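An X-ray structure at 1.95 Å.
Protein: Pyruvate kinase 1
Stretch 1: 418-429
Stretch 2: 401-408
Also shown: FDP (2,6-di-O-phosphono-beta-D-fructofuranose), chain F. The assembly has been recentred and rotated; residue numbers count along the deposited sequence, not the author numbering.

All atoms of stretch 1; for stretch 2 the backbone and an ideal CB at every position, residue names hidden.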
ATOM      1  N   PRO A 418      17.718   3.748  21.306  1.00 19.24           N
ATOM      2  CA  PRO A 418      18.390   2.697  22.062  1.00 17.47           C
ATOM      3  C   PRO A 418      17.398   1.818  22.846  1.00 17.04           C
ATOM      4  O   PRO A 418      16.320   2.293  23.279  1.00 15.12           O
ATOM      5  CB  PRO A 418      19.281   3.477  23.043  1.00 20.45           C
ATOM      6  CG  PRO A 418      19.497   4.796  22.372  1.00 22.04           C
ATOM      7  CD  PRO A 418      18.209   5.094  21.669  1.00 20.91           C
ATOM      8  N   ILE A 419      17.727   0.548  22.969  1.00 14.22           N
ATOM      9  CA  ILE A 419      16.983  -0.354  23.846  1.00 15.39           C
ATOM     10  C   ILE A 419      17.859  -0.677  25.057  1.00 16.66           C
ATOM     11  O   ILE A 419      18.830  -1.443  24.959  1.00 15.79           O
ATOM     12  CB  ILE A 419      16.688  -1.673  23.146  1.00 14.50           C
ATOM     13  CG1 ILE A 419      15.932  -1.438  21.836  1.00 15.16           C
ATOM     14  CG2 ILE A 419      15.940  -2.640  24.083  1.00 14.51           C
ATOM     15  CD1 ILE A 419      15.880  -2.696  20.980  1.00 14.22           C
ATOM     16  N   ILE A 420      17.565  -0.037  26.180  1.00 17.23           N
ATOM     17  CA  ILE A 420      18.271  -0.339  27.412  1.00 17.87           C
ATOM     18  C   ILE A 420      17.725  -1.619  28.025  1.00 17.65           C
ATOM     19  O   ILE A 420      16.531  -1.726  28.265  1.00 20.73           O
ATOM     20  CB  ILE A 420      18.095   0.809  28.424  1.00 19.82           C
ATOM     21  CG1 ILE A 420      18.660   2.119  27.824  1.00 19.14           C
ATOM     22  CG2 ILE A 420      18.785   0.462  29.747  1.00 18.81           C
ATOM     23  CD1 ILE A 420      18.272   3.351  28.608  1.00 22.87           C
ATOM     24  N   CYS A 421      18.589  -2.615  28.210  1.00 16.70           N
ATOM     25  CA  CYS A 421      18.167  -3.855  28.797  1.00 16.01           C
ATOM     26  C   CYS A 421      18.816  -3.992  30.183  1.00 18.44           C
ATOM     27  O   CYS A 421      20.067  -4.034  30.305  1.00 18.01           O
ATOM     28  CB  CYS A 421      18.583  -5.032  27.921  1.00 15.40           C
ATOM     29  SG  CYS A 421      18.246  -6.644  28.704  1.00 20.17           S
ATOM     30  N   VAL A 422      17.983  -4.046  31.217  1.00 18.85           N
ATOM     31  CA  VAL A 422      18.464  -4.376  32.557  1.00 18.42           C
ATOM     32  C   VAL A 422      18.353  -5.874  32.777  1.00 20.53           C
ATOM     33  O   VAL A 422      17.253  -6.466  32.646  1.00 20.17           O
ATOM     34  CB  VAL A 422      17.692  -3.623  33.655  1.00 18.89           C
ATOM     35  CG1 VAL A 422      18.250  -3.996  35.034  1.00 18.56           C
ATOM     36  CG2 VAL A 422      17.818  -2.112  33.439  1.00 18.57           C
ATOM     37  N   THR A 423      19.498  -6.505  33.001  1.00 20.14           N
ATOM     38  CA  THR A 423      19.554  -7.936  33.096  1.00 19.84           C
ATOM     39  C   THR A 423      20.173  -8.370  34.421  1.00 20.77           C
ATOM     40  O   THR A 423      20.972  -7.650  35.013  1.00 20.87           O
ATOM     41  CB  THR A 423      20.345  -8.553  31.901  1.00 21.71           C
ATOM     42  OG1 THR A 423      20.297  -9.976  31.985  1.00 23.85           O
ATOM     43  CG2 THR A 423      21.800  -8.096  31.915  1.00 19.97           C
ATOM     44  N   THR A 424      19.850  -9.578  34.852  1.00 21.32           N
ATOM     45  CA  THR A 424      20.439 -10.134  36.073  1.00 21.17           C
ATOM     46  C   THR A 424      21.594 -11.100  35.774  1.00 22.20           C
ATOM     47  O   THR A 424      22.119 -11.742  36.689  1.00 22.16           O
ATOM     48  CB  THR A 424      19.372 -10.905  36.867  1.00 21.59           C
ATOM     49  OG1 THR A 424      18.735 -11.834  35.988  1.00 22.55           O
ATOM     50  CG2 THR A 424      18.317  -9.940  37.403  1.00 23.96           C
ATOM     51  N   ARG A 425      21.978 -11.220  34.503  1.00 21.31           N
ATOM     52  CA  ARG A 425      23.080 -12.101  34.116  1.00 23.21           C
ATOM     53  C   ARG A 425      24.148 -11.386  33.307  1.00 22.58           C
ATOM     54  O   ARG A 425      23.868 -10.828  32.247  1.00 20.88           O
ATOM     55  CB  ARG A 425      22.568 -13.294  33.321  1.00 24.15           C
ATOM     56  CG  ARG A 425      21.673 -14.223  34.109  1.00 27.53           C
ATOM     57  CD  ARG A 425      21.200 -15.381  33.250  1.00 30.11           C
ATOM     58  NE  ARG A 425      19.869 -15.797  33.670  1.00 46.76           N
ATOM     59  CZ  ARG A 425      19.063 -16.583  32.963  1.00 49.79           C
ATOM     60  NH1 ARG A 425      19.478 -17.137  31.822  1.00 45.11           N
ATOM     61  NH2 ARG A 425      17.848 -16.836  33.415  1.00 50.20           N
ATOM     62  N   LEU A 426      25.394 -11.458  33.772  1.00 21.10           N
ATOM     63  CA  LEU A 426      26.504 -10.880  33.016  1.00 22.52           C
ATOM     64  C   LEU A 426      26.656 -11.507  31.634  1.00 20.84           C
ATOM     65  O   LEU A 426      26.981 -10.826  30.667  1.00 19.07           O
ATOM     66  CB  LEU A 426      27.814 -11.010  33.798  1.00 23.24           C
ATOM     67  CG  LEU A 426      27.895 -10.110  35.046  1.00 24.57           C
ATOM     68  CD1 LEU A 426      29.034 -10.568  35.967  1.00 28.38           C
ATOM     69  CD2 LEU A 426      28.094  -8.661  34.617  1.00 24.52           C
ATOM     70  N   GLN A 427      26.415 -12.805  31.525  1.00 18.90           N
ATOM     71  CA  GLN A 427      26.528 -13.412  30.215  1.00 20.19           C
ATOM     72  C   GLN A 427      25.466 -12.859  29.257  1.00 20.05           C
ATOM     73  O   GLN A 427      25.699 -12.777  28.050  1.00 18.65           O
ATOM     74  CB  GLN A 427      26.418 -14.917  30.283  1.00 20.85           C
ATOM     75  CG  GLN A 427      26.549 -15.552  28.904  1.00 23.75           C
ATOM     76  CD  GLN A 427      27.098 -16.965  28.959  1.00 28.75           C
ATOM     77  OE1 GLN A 427      26.389 -17.887  29.304  1.00 32.59           O
ATOM     78  NE2 GLN A 427      28.359 -17.136  28.564  1.00 34.51           N
ATOM     79  N   THR A 428      24.294 -12.492  29.788  1.00 18.85           N
ATOM     80  CA  THR A 428      23.286 -11.872  28.938  1.00 18.23           C
ATOM     81  C   THR A 428      23.712 -10.512  28.405  1.00 19.51           C
ATOM     82  O   THR A 428      23.535 -10.234  27.210  1.00 18.59           O
ATOM     83  CB  THR A 428      21.908 -11.821  29.615  1.00 19.70           C
ATOM     84  OG1 THR A 428      21.428 -13.169  29.764  1.00 19.93           O
ATOM     85  CG2 THR A 428      20.899 -11.025  28.748  1.00 18.09           C
ATOM     86  N   CYS A 429      24.378  -9.707  29.246  1.00 18.83           N
ATOM     87  CA  CYS A 429      25.000  -8.451  28.776  1.00 19.80           C
ATOM     88  C   CYS A 429      25.933  -8.710  27.610  1.00 20.51           C
ATOM     89  O   CYS A 429      25.915  -7.984  26.617  1.00 19.42           O
ATOM     90  CB  CYS A 429      25.797  -7.770  29.907  1.00 22.26           C
ATOM     91  SG  CYS A 429      24.817  -7.288  31.332  1.00 28.03           S
ATOM     92  N   UNK A 401      15.227  -8.106  31.015  1.00 16.48           N
ATOM     93  CA  UNK A 401      15.395  -9.413  30.387  1.00 19.34           C
ATOM     94  C   UNK A 401      16.506 -10.155  31.075  1.00 20.66           C
ATOM     95  O   UNK A 401      17.584  -9.620  31.253  1.00 24.05           O
ATOM     96  CB  UNK A 401      15.684  -9.281  28.890  1.00 19.34           C
ATOM     97  N   UNK A 402      16.219 -11.373  31.508  1.00 21.15           N
ATOM     98  CA  UNK A 402      17.220 -12.187  32.177  1.00 20.95           C
ATOM     99  C   UNK A 402      17.944 -13.119  31.220  1.00 20.97           C
ATOM    100  O   UNK A 402      19.171 -13.287  31.320  1.00 23.32           O
ATOM    101  CB  UNK A 402      16.567 -13.001  33.296  1.00 20.95           C
ATOM    102  N   UNK A 403      17.223 -13.637  30.231  1.00 18.73           N
ATOM    103  CA  UNK A 403      17.826 -14.572  29.263  1.00 19.05           C
ATOM    104  C   UNK A 403      18.306 -13.806  28.021  1.00 18.53           C
ATOM    105  O   UNK A 403      18.962 -14.371  27.168  1.00 18.63           O
ATOM    106  CB  UNK A 403      16.824 -15.657  28.863  1.00 19.05           C
ATOM    107  N   UNK A 404      17.814 -12.588  27.846  1.00 17.17           N
ATOM    108  CA  UNK A 404      18.038 -11.861  26.589  1.00 15.73           C
ATOM    109  C   UNK A 404      16.829 -11.881  25.661  1.00 17.40           C
ATOM    110  O   UNK A 404      16.739 -11.077  24.747  1.00 15.51           O
ATOM    111  CB  UNK A 404      19.244 -12.452  25.857  1.00 15.73           C
ATOM    112  N   UNK A 405      15.918 -12.826  25.876  1.00 16.91           N
ATOM    113  CA  UNK A 405      14.859 -13.090  24.917  1.00 17.85           C
ATOM    114  C   UNK A 405      13.968 -11.839  24.634  1.00 18.21           C
ATOM    115  O   UNK A 405      13.685 -11.527  23.480  1.00 16.30           O
ATOM    116  CB  UNK A 405      13.995 -14.242  25.435  1.00 17.85           C
ATOM    117  N   UNK A 406      13.519 -11.168  25.686  1.00 15.96           N
ATOM    118  CA  UNK A 406      12.663  -9.988  25.535  1.00 16.09           C
ATOM    119  C   UNK A 406      13.400  -8.854  24.868  1.00 16.16           C
ATOM    120  O   UNK A 406      12.794  -8.057  24.154  1.00 15.35           O
ATOM    121  CB  UNK A 406      12.132  -9.529  26.895  1.00 16.09           C
ATOM    122  N   UNK A 407      14.697  -8.726  25.130  1.00 14.40           N
ATOM    123  CA  UNK A 407      15.457  -7.661  24.449  1.00 14.84           C
ATOM    124  C   UNK A 407      15.548  -7.917  22.948  1.00 15.26           C
ATOM    125  O   UNK A 407      15.425  -6.985  22.138  1.00 14.70           O
ATOM    126  CB  UNK A 407      16.864  -7.547  25.040  1.00 14.84           C
ATOM    127  N   UNK A 408      15.866  -9.154  22.572  1.00 15.57           N
ATOM    128  CA  UNK A 408      15.885  -9.520  21.152  1.00 15.78           C
ATOM    129  C   UNK A 408      14.513  -9.345  20.479  1.00 15.34           C
ATOM    130  O   UNK A 408      14.432  -9.034  19.296  1.00 13.53           O
ATOM    131  CB  UNK A 408      16.351 -10.969  21.000  1.00 15.78           C
TER
HETATM  132  P1  FDP F1004      11.316 -10.960  36.239  1.00 22.06           P
HETATM  133  O1P FDP F1004      10.726  -9.605  36.568  1.00 20.29           O
HETATM  134  O2P FDP F1004      12.820 -10.965  36.358  1.00 22.12           O
HETATM  135  O3P FDP F1004      10.611 -12.143  36.883  1.00 22.37           O
HETATM  136  O1  FDP F1004       9.067 -13.195  34.979  1.00 22.00           O
HETATM  137  C1  FDP F1004       8.728 -11.846  34.646  1.00 19.84           C
HETATM  138  C2  FDP F1004       9.879 -11.235  33.855  1.00 20.55           C
HETATM  139  O2  FDP F1004      11.109 -11.164  34.630  1.00 19.92           O
HETATM  140  C3  FDP F1004       9.544  -9.859  33.289  1.00 17.47           C
HETATM  141  O3  FDP F1004       9.580  -8.845  34.291  1.00 18.76           O
HETATM  142  C4  FDP F1004      10.676  -9.689  32.290  1.00 18.40           C
HETATM  143  O4  FDP F1004      10.438  -8.637  31.337  1.00 18.18           O
HETATM  144  C5  FDP F1004      10.695 -11.065  31.641  1.00 17.59           C
HETATM  145  O5  FDP F1004      10.152 -11.988  32.654  1.00 18.25           O
HETATM  146  C6  FDP F1004      12.111 -11.461  31.244  1.00 18.19           C
HETATM  147  O6  FDP F1004      12.023 -12.593  30.376  1.00 20.97           O
HETATM  148  P2  FDP F1004      13.327 -13.031  29.522  1.00 22.48           P
HETATM  149  O4P FDP F1004      13.560 -11.872  28.538  1.00 17.32           O
HETATM  150  O5P FDP F1004      14.395 -13.180  30.560  1.00 19.16           O
HETATM  151  O6P FDP F1004      12.912 -14.310  28.837  1.00 20.09           O

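Position 401 is extended (phi/psi -143/127), and its backbone already binds the strand: its N donates to Val422 O (3.1 Å, N-H...acceptor angle 158°), and its O accepts from Thr423 OG1 (2.8 Å). CA-to-CB points sideways, with the ideal CB 3.7 Å from Cys421 SG. On the ligand side lies a phosphate of FDP, which favours a small donor such as serine or threonine; alanine would meet the sulfur equally well but leave the phosphate unanswered. The residue is Ser401. Its CB packs on Cys421 SG at 3.7 Å, while its OG, at chi1 t, donates to FDP O4P (2.6 Å).

Position 402 also sends CA-to-CB sideways, and its ideal CB lies 3.6 Å from Thr424 OG1 and 4.0 Å from Arg425 NH2. The carbonyl receives Thr428 OG1 at 2.7 Å. A hydroxyl and, in a direction roughly at right angles to it, the FDP phosphate built on P1 suit a short polar chain with both an acceptor and a donor; asparagine meets this best, serine or threonine could answer in part, and an acid would set negative charge toward the phosphate. Asn402 is deposited. Its OD1 accepts from Thr424 OG1 (2.8 Å) and its ND2 donates to FDP O2P (2.9 Å, 162°), so one amide serves the residue just past the strand and the ligand together. A water adds a bridge, donating to Asn402 OD1 (2.8 Å) and Val422 O (2.9 Å).

At 403, CA-to-CB points away from stretch 1, although Arg425 NH1 is 4.2 Å from the ideal CB. The backbone N donates to FDP O5P (2.9 Å). Several modest side chains would fit, and a hydroxyl could serve both phosphate and the helix start that follows. Thr403 does so: its OG1 accepts from the N of 405 (3.1 Å, 160°) and makes a weak bond to FDP O6P (3.0 Å). Its CG2 lies 3.8 Å from Arg425 NH1, and the guanidinium lays one face over Asn402 O and Thr403 CA.

Position 404 has phi/psi of 102/-19. An ideal CB there would be jammed against the preceding carbonyl O, which by itself calls for glycine; it would also sit 3.6 Å from Thr428 CG2. Gly404 occupies the N-cap position, and its N lies 3.6 Å from Thr428 CG2.

Positions 405 and 406 begin the helix, and their ideal CBs find nothing of stretch 1 within 5.5 Å, so the strand sets no preference. At 405, Arg405 leads its end away from stretch 1 to partners elsewhere in the structure. At 406, FDP O4P favours a small donor, and Ser406 supplies both its N (2.9 Å) and its OG (2.7 Å) to that atom.

Position 407 points toward the strand, its ideal CB 4.0 Å from Cys421 SG and 5.1 Å from Ile419 CG2. Small apolar residues suit this surface. Ala407 packs its CB on Cys421 SG at 4.0 Å.

Position 408 points away, leaving wide choice. Arg408 curls back, its NH2 donating weakly to Thr403 O (3.4 Å).

Stretch 2 401-408: SNTGRSAR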
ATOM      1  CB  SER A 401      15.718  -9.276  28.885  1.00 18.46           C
ATOM      2  OG  SER A 401      15.737 -10.561  28.277  1.00 18.23           O
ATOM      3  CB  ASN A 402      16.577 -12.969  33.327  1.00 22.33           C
ATOM      4  CG  ASN A 402      15.842 -12.055  34.295  1.00 24.22           C
ATOM      5  OD1 ASN A 402      16.400 -11.051  34.756  1.00 24.99           O
ATOM      6  ND2 ASN A 402      14.553 -12.309  34.485  1.00 24.36           N
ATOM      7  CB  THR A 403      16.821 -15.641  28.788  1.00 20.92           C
ATOM      8  OG1 THR A 403      15.749 -15.008  28.050  1.00 23.01           O
ATOM      9  CG2 THR A 403      16.236 -16.420  29.987  1.00 20.44           C
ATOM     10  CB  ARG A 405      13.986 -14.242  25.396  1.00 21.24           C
ATOM     11  CG  ARG A 405      12.987 -14.690  24.349  1.00 30.00           C
ATOM     12  CD  ARG A 405      12.038 -15.773  24.850  1.00 35.39           C
ATOM     13  NE  ARG A 405      10.886 -15.860  23.946  1.00 51.17           N
ATOM     14  CZ  ARG A 405       9.622 -15.611  24.291  1.00 59.09           C
ATOM     15  NH1 ARG A 405       8.675 -15.601  23.361  1.00 61.90           N
ATOM     16  NH2 ARG A 405       9.284 -15.498  25.572  1.00 57.85           N
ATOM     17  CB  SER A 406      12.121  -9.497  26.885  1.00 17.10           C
ATOM     18  OG  SER A 406      11.404 -10.529  27.558  1.00 18.35           O
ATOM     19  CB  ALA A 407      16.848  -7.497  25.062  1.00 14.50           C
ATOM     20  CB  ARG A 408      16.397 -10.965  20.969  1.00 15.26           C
ATOM     21  CG  ARG A 408      17.907 -11.101  21.246  1.00 17.54           C
ATOM     22  CD  ARG A 408      18.428 -12.500  20.859  1.00 16.56           C
ATOM     23  NE  ARG A 408      18.096 -13.478  21.881  1.00 19.03           N
ATOM     24  CZ  ARG A 408      18.811 -13.695  22.981  1.00 20.68           C
ATOM     25  NH1 ARG A 408      19.964 -13.032  23.216  1.00 20.11           N
ATOM     26  NH2 ARG A 408      18.359 -14.545  23.875  1.00 18.82           N
TER
HETATM   27  O   HOH W   1      16.123  -8.289  34.655  1.00 22.26           O
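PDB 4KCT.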